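Local coordinates for aldehyde dehydrogenase family protein (Pseudomonas syringae pv. tomato, PDB 6X9L) that oxidises long-chain aliphatic aldehydes such as octanal, probably to the carboxylic acids, with NAD+ as electron acceptor, at residues K355-G360 against V377-D382; F371-T376 against F393-C398. The protein carries 1 engineered substitution. All blocks are in the same frame, centred on the assembly; numbering follows the deposited sequence.

Contact 1: residues K355-G360 against V377-D382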
loop_
_atom_site.group_PDB
_atom_site.type_symbol
_atom_site.label_atom_id
_atom_site.label_comp_id
_atom_site.label_asym_id
_atom_site.label_seq_id
_atom_site.Cartn_x
_atom_site.Cartn_y
_atom_site.Cartn_z
ATOM N N LYS A 355 37.298 -3.796 -14.400
ATOM C CA LYS A 355 38.171 -3.010 -15.258
ATOM C C LYS A 355 37.813 -1.538 -15.112
ATOM O O LYS A 355 36.649 -1.162 -15.262
ATOM C CB LYS A 355 38.044 -3.444 -16.719
ATOM C CG LYS A 355 38.923 -2.656 -17.673
ATOM C CD LYS A 355 38.481 -2.868 -19.105
ATOM C CE LYS A 355 39.654 -2.951 -20.064
ATOM N NZ LYS A 355 39.179 -2.956 -21.480
ATOM N N LEU A 356 38.814 -0.714 -14.812
ATOM C CA LEU A 356 38.640 0.731 -14.684
ATOM C C LEU A 356 38.853 1.353 -16.055
ATOM O O LEU A 356 39.972 1.674 -16.454
ATOM C CB LEU A 356 39.608 1.299 -13.654
ATOM C CG LEU A 356 39.473 2.785 -13.317
ATOM C CD1 LEU A 356 38.145 3.039 -12.629
ATOM C CD2 LEU A 356 40.627 3.266 -12.463
ATOM N N VAL A 357 37.754 1.517 -16.790
ATOM C CA VAL A 357 37.828 2.091 -18.130
ATOM C C VAL A 357 38.288 3.540 -18.066
ATOM O O VAL A 357 39.025 4.012 -18.939
ATOM C CB VAL A 357 36.462 1.976 -18.829
ATOM C CG1 VAL A 357 36.473 2.710 -20.170
ATOM C CG2 VAL A 357 36.046 0.513 -18.979
ATOM N N CYS A 358 37.848 4.272 -17.048
ATOM C CA CYS A 358 38.155 5.689 -16.893
ATOM C C CYS A 358 37.614 6.115 -15.535
ATOM O O CYS A 358 36.906 5.355 -14.869
ATOM C CB CYS A 358 37.544 6.522 -18.012
ATOM S SG CYS A 358 35.793 6.795 -17.761
ATOM N N GLY A 359 37.936 7.351 -15.137
ATOM C CA GLY A 359 37.600 7.786 -13.793
ATOM C C GLY A 359 38.545 7.152 -12.787
ATOM O O GLY A 359 39.663 6.772 -13.114
ATOM N N GLY A 360 38.070 7.005 -11.556
ATOM C CA GLY A 360 38.882 6.486 -10.479
ATOM C C GLY A 360 38.603 7.237 -9.196
ATOM O O GLY A 360 37.717 8.095 -9.148
ATOM N N VAL A 377 33.757 4.837 -14.999
ATOM C CA VAL A 377 33.209 3.742 -15.791
ATOM C C VAL A 377 34.017 2.475 -15.510
ATOM O O VAL A 377 35.249 2.464 -15.638
ATOM C CB VAL A 377 33.199 4.059 -17.300
ATOM C CG1 VAL A 377 32.725 2.873 -18.088
ATOM C CG2 VAL A 377 32.290 5.222 -17.581
ATOM N N PHE A 378 33.313 1.417 -15.116
ATOM C CA PHE A 378 33.844 0.076 -14.976
ATOM C C PHE A 378 33.318 -0.810 -16.098
ATOM O O PHE A 378 32.165 -0.682 -16.525
ATOM C CB PHE A 378 33.453 -0.537 -13.625
ATOM C CG PHE A 378 34.166 0.061 -12.468
ATOM C CD1 PHE A 378 35.525 -0.151 -12.302
ATOM C CD2 PHE A 378 33.490 0.836 -11.538
ATOM C CE1 PHE A 378 36.197 0.405 -11.225
ATOM C CE2 PHE A 378 34.165 1.389 -10.458
ATOM C CZ PHE A 378 35.521 1.179 -10.307
ATOM N N SER A 379 34.156 -1.736 -16.550
ATOM C CA SER A 379 33.740 -2.696 -17.564
ATOM C C SER A 379 34.165 -4.092 -17.133
ATOM O O SER A 379 34.781 -4.279 -16.079
ATOM C CB SER A 379 34.323 -2.348 -18.938
ATOM O OG SER A 379 33.753 -3.179 -19.921
ATOM N N GLU A 380 33.772 -5.076 -17.940
ATOM C CA GLU A 380 34.027 -6.510 -17.648
ATOM C C GLU A 380 33.490 -6.772 -16.251
ATOM O O GLU A 380 34.147 -7.441 -15.474
ATOM C CB GLU A 380 35.499 -6.889 -17.792
ATOM C CG GLU A 380 35.912 -7.155 -19.219
ATOM C CD GLU A 380 37.403 -7.161 -19.467
ATOM O OE1 GLU A 380 38.164 -7.188 -18.484
ATOM O OE2 GLU A 380 37.795 -7.118 -20.639
ATOM N N VAL A 381 32.325 -6.212 -15.985
ATOM C CA VAL A 381 31.672 -6.269 -14.656
ATOM C C VAL A 381 30.812 -7.519 -14.543
ATOM O O VAL A 381 30.027 -7.807 -15.425
ATOM C CB VAL A 381 30.857 -4.989 -14.415
ATOM C CG1 VAL A 381 29.816 -5.159 -13.328
ATOM C CG2 VAL A 381 31.758 -3.827 -14.095
ATOM N N ASP A 382 30.996 -8.223 -13.447
ATOM C CA ASP A 382 30.188 -9.418 -13.159
ATOM C C ASP A 382 28.988 -8.983 -12.334
ATOM O O ASP A 382 29.181 -8.228 -11.393
ATOM C CB ASP A 382 30.982 -10.391 -12.310
ATOM C CG ASP A 382 30.355 -11.752 -12.390
ATOM O OD1 ASP A 382 30.543 -12.398 -13.409
ATOM O OD2 ASP A 382 29.641 -12.113 -11.466
#

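Contact 2: residues F371-T376 against F393-C398. With NAD (nicotinamide-adenine-dinucleotide), chain D.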
loop_
_atom_site.group_PDB
_atom_site.type_symbol
_atom_site.label_atom_id
_atom_site.label_comp_id
_atom_site.label_asym_id
_atom_site.label_seq_id
_atom_site.Cartn_x
_atom_site.Cartn_y
_atom_site.Cartn_z
ATOM N N PHE A 371 33.364 18.654 -3.036
ATOM C CA PHE A 371 33.196 17.202 -3.129
ATOM C C PHE A 371 33.150 16.707 -4.558
ATOM O O PHE A 371 32.336 15.856 -4.915
ATOM C CB PHE A 371 31.950 16.791 -2.353
ATOM C CG PHE A 371 32.026 17.188 -0.910
ATOM C CD1 PHE A 371 33.128 16.803 -0.136
ATOM C CD2 PHE A 371 31.073 18.018 -0.353
ATOM C CE1 PHE A 371 33.245 17.199 1.175
ATOM C CE2 PHE A 371 31.189 18.422 0.959
ATOM C CZ PHE A 371 32.283 18.010 1.723
ATOM N N TYR A 372 34.060 17.220 -5.373
ATOM C CA TYR A 372 34.071 16.918 -6.793
ATOM C C TYR A 372 34.564 15.493 -7.019
ATOM O O TYR A 372 35.663 15.138 -6.584
ATOM C CB TYR A 372 34.958 17.932 -7.505
ATOM C CG TYR A 372 34.397 19.339 -7.495
ATOM C CD1 TYR A 372 33.481 19.752 -8.459
ATOM C CD2 TYR A 372 34.777 20.254 -6.520
ATOM C CE1 TYR A 372 32.965 21.033 -8.457
ATOM C CE2 TYR A 372 34.274 21.529 -6.513
ATOM C CZ TYR A 372 33.365 21.910 -7.482
ATOM O OH TYR A 372 32.858 23.175 -7.468
ATOM N N THR A 373 33.767 14.682 -7.707
ATOM C CA THR A 373 34.055 13.264 -7.890
ATOM C C THR A 373 34.244 12.962 -9.375
ATOM O O THR A 373 33.545 13.512 -10.225
ATOM C CB THR A 373 32.918 12.408 -7.291
ATOM O OG1 THR A 373 32.945 12.503 -5.859
ATOM C CG2 THR A 373 33.057 10.957 -7.679
ATOM N N ARG A 374 35.185 12.110 -9.698
ATOM C CA ARG A 374 35.473 11.860 -11.111
ATOM C C ARG A 374 34.402 10.960 -11.722
ATOM O O ARG A 374 34.023 9.964 -11.108
ATOM C CB ARG A 374 36.839 11.215 -11.263
ATOM C CG ARG A 374 37.949 12.003 -10.593
ATOM C CD ARG A 374 39.195 11.151 -10.367
ATOM N NE ARG A 374 39.783 10.639 -11.596
ATOM C CZ ARG A 374 40.665 9.645 -11.623
ATOM N NH1 ARG A 374 41.017 9.069 -10.485
ATOM N NH2 ARG A 374 41.190 9.218 -12.772
ATOM N N PRO A 375 33.890 11.281 -12.913
ATOM C CA PRO A 375 32.969 10.363 -13.607
ATOM C C PRO A 375 33.660 9.050 -13.927
ATOM O O PRO A 375 34.676 9.025 -14.622
ATOM C CB PRO A 375 32.606 11.133 -14.881
ATOM C CG PRO A 375 32.816 12.569 -14.521
ATOM C CD PRO A 375 34.016 12.564 -13.626
ATOM N N THR A 376 33.099 7.946 -13.426
ATOM C CA THR A 376 33.805 6.672 -13.427
ATOM C C THR A 376 33.023 5.606 -14.183
ATOM O O THR A 376 31.797 5.487 -14.034
ATOM C CB THR A 376 34.096 6.203 -11.995
ATOM O OG1 THR A 376 34.846 7.216 -11.326
ATOM C CG2 THR A 376 34.940 4.939 -12.014
ATOM N N PHE A 393 24.880 5.947 -6.151
ATOM C CA PHE A 393 24.421 7.328 -6.017
ATOM C C PHE A 393 25.554 8.320 -6.260
ATOM O O PHE A 393 25.686 9.328 -5.576
ATOM C CB PHE A 393 23.751 7.564 -4.666
ATOM C CG PHE A 393 22.445 8.274 -4.780
ATOM C CD1 PHE A 393 21.410 7.722 -5.525
ATOM C CD2 PHE A 393 22.269 9.533 -4.208
ATOM C CE1 PHE A 393 20.187 8.393 -5.667
ATOM C CE2 PHE A 393 21.063 10.210 -4.329
ATOM C CZ PHE A 393 20.015 9.642 -5.065
ATOM N N GLY A 394 26.362 8.029 -7.269
ATOM C CA GLY A 394 27.394 8.911 -7.753
ATOM C C GLY A 394 27.660 8.538 -9.197
ATOM O O GLY A 394 27.009 7.642 -9.747
ATOM N N PRO A 395 28.615 9.200 -9.845
ATOM C CA PRO A 395 28.785 8.985 -11.308
ATOM C C PRO A 395 29.664 7.774 -11.632
ATOM O O PRO A 395 30.846 7.873 -12.010
ATOM C CB PRO A 395 29.419 10.298 -11.764
ATOM C CG PRO A 395 30.260 10.710 -10.560
ATOM C CD PRO A 395 29.480 10.282 -9.332
ATOM N N VAL A 396 29.065 6.591 -11.491
ATOM C CA VAL A 396 29.763 5.324 -11.614
ATOM C C VAL A 396 28.900 4.434 -12.488
ATOM O O VAL A 396 27.796 4.044 -12.087
ATOM C CB VAL A 396 30.022 4.664 -10.252
ATOM C CG1 VAL A 396 30.700 3.311 -10.437
ATOM C CG2 VAL A 396 30.850 5.589 -9.359
ATOM N N LEU A 397 29.391 4.110 -13.676
ATOM C CA LEU A 397 28.636 3.325 -14.636
ATOM C C LEU A 397 29.308 1.970 -14.800
ATOM O O LEU A 397 30.531 1.901 -14.961
ATOM C CB LEU A 397 28.544 4.056 -15.978
ATOM C CG LEU A 397 28.026 3.259 -17.185
ATOM C CD1 LEU A 397 26.610 2.769 -16.936
ATOM C CD2 LEU A 397 28.089 4.078 -18.454
ATOM N N CYS A 398 28.507 0.902 -14.745
ATOM C CA CYS A 398 28.975 -0.460 -14.962
ATOM C C CYS A 398 28.614 -0.924 -16.362
ATOM O O CYS A 398 27.498 -0.699 -16.834
ATOM C CB CYS A 398 28.377 -1.429 -13.940
ATOM S SG CYS A 398 29.071 -1.264 -12.290
HETATM P PA NAD D . 17.854 8.857 3.162
HETATM O O1A NAD D . 17.124 7.564 3.087
HETATM O O2A NAD D . 19.105 8.786 3.948
HETATM O O5B NAD D . 16.900 10.035 3.729
HETATM C C5B NAD D . 15.675 10.357 3.096
HETATM C C4B NAD D . 14.785 11.168 4.049
HETATM O O4B NAD D . 14.487 10.377 5.181
HETATM C C3B NAD D . 15.465 12.415 4.598
HETATM O O3B NAD D . 14.480 13.432 4.727
HETATM C C2B NAD D . 15.955 11.997 5.974
HETATM O O2B NAD D . 16.018 13.069 6.890
HETATM C C1B NAD D . 14.848 11.063 6.374
HETATM N N9A NAD D . 15.252 10.023 7.310
HETATM C C8A NAD D . 16.492 9.445 7.484
HETATM N N7A NAD D . 16.354 8.478 8.423
HETATM C C5A NAD D . 15.064 8.442 8.835
HETATM C C6A NAD D . 14.388 7.660 9.757
HETATM N N6A NAD D . 14.997 6.617 10.320
HETATM N N1A NAD D . 13.036 7.862 9.939
HETATM C C2A NAD D . 12.362 8.824 9.224
HETATM N N3A NAD D . 13.035 9.602 8.306
HETATM C C4A NAD D . 14.362 9.405 8.131
HETATM O O3 NAD D . 18.038 9.398 1.655
HETATM P PN NAD D . 19.393 9.611 0.816
HETATM O O1N NAD D . 20.070 8.305 0.631
HETATM O O2N NAD D . 20.146 10.748 1.374
HETATM O O5D NAD D . 18.594 10.039 -0.542
HETATM C C5D NAD D . 18.937 9.434 -1.765
HETATM C C4D NAD D . 18.136 8.138 -1.914
HETATM O O4D NAD D . 16.796 8.440 -2.263
HETATM C C3D NAD D . 18.697 7.285 -3.035
HETATM O O3D NAD D . 18.549 5.930 -2.693
HETATM C C2D NAD D . 17.746 7.580 -4.166
HETATM O O2D NAD D . 17.710 6.546 -5.126
HETATM C C1D NAD D . 16.424 7.717 -3.417
HETATM N N1N NAD D . 15.474 8.401 -4.302
HETATM C C2N NAD D . 14.389 7.717 -4.780
HETATM C C3N NAD D . 13.510 8.334 -5.660
HETATM C C7N NAD D . 12.320 7.623 -6.225
HETATM O O7N NAD D . 11.343 8.422 -6.842
HETATM N N7N NAD D . 12.197 6.294 -6.162
HETATM C C4N NAD D . 13.738 9.646 -6.059
HETATM C C5N NAD D . 14.847 10.324 -5.575
HETATM C C6N NAD D . 15.720 9.687 -4.701
#

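Contact 1: residues K355-G360 against V377-D382
The Phe378 ring turns one edge to the strand opposite: Lys355 O lies near the ring plane, 3.3 Å from Phe378 CD1, while the methyl Leu356 CD1 reaches Phe378 CE1 obliquely at 3.6 Å. Ile350 of helix 336-351, Ile387 and Val396 also touch this phenylalanine. The two strands form an antiparallel pair interrupted by a classic beta bulge at the outer margin of the seven-stranded sheet. At one end Lys355 and Ser379 make a hydrogen-bonded pair: Ser379 N donates to Lys355 O at 2.9 Å, and Lys355 N returns a bond to Ser379 O at 3.1 Å. Leu356 and Phe378 are the non-hydrogen-bonded pair that follows. Then the register slips by one residue, and Val357 and Cys358 both face Val377, whose carbonyl oxygen takes two weak bonds, from Val357 N and Cys358 N. At the bulge the Val357 side chain points toward the partner strand. Its CG2, anti to the carbonyl carbon, meets Ser379 CB, and Val357 CB packs 3.9 Å from Val377 CG1. Glu308 and Ala312 of helix 304-316 touch Val357 as well. Lys355 sends its chain past Ser379, Lys355 CD passing near Ser379 CB, to a salt bridge between its NZ and Glu308, which also takes a hydrogen bond with Ser379 OG; the carboxylate of Glu380 stays beyond salt-bridge range. In the bulge itself Cys358 SG sits 3.8 Å from Val377 CB, and Val377 N closes the pairing on Cys358 O at 3.2 Å, nearly straight (170°) but well above the carbonyl plane.

Contact 2: residues F371-T376 against F393-C398
Where strands 376-379 and 396-402 begin to run side by side in the seven-stranded sheet, Val396, the residue just after the Glu-Ile-Phe-Gly-Pro sequence characteristic of aldehyde dehydrogenases, forms a parallel bridge with Thr376. Thr376 grips the neighbouring chain from both of its backbone polar atoms. Its N donates to Pro395 O at 2.7 Å, with the donor almost in line with the C=O bond (165°), and its O accepts from Leu397 N at 2.8 Å. Between these two bonds Val396 CA brings its hydrogen to the same Thr376 O. The side chains of the bridged residues lie on one face of the sheet, Thr376 CB 4.2 Å from Val396 CG2. Thr376 OG1, placed beside its own backbone N (chi1 -57°), bonds back to Arg374 O at 2.9 Å and is also hydrogen-bonded to Gly360 N. The Pro395 ring packs just ahead of the strand pair: its CD and CG rest obliquely against the methyl Thr373 CG2, CD at 4.0 Å, and its CB meets Pro375 CA. Phe284 of helix 272-284 touches both prolines. Pro395 is the centre of an inverse gamma turn, closed by a weak bond from Val396 N to Gly394 O. Two residues before it, Phe393 lays one ring face against the NAD ribose carbon C3D, although the exact spacing there is doubtful. The Pro395 ring can make no hydrogen bond of its own, so the two peptide bonds to Thr376 and the turn probably help to fix the chain's path from cofactor to sheet.

The centres of contacts 1 and 2 lie 11 Å apart in the same seven-stranded sheet, and strand 376-379 is common to both: contact 1 joins it to strand 355-358 at one edge of the sheet, contact 2 to strand 396-402. Along the chain the segments alternate, 355-360, 371-376, 377-382, 393-398, so 371-376 runs directly into 377-382. The two are stitched together by Phe378 N, 2.8 Å from Leu397 O in a probable hydrogen bond. Contact 1 is partly buried at the sheet edge, remote from the ligands; contact 2 is buried and leads inward to the NAD ribose. Together they join three neighbouring strands, and the loop before strand 396-402 carries Phe393 to NAD.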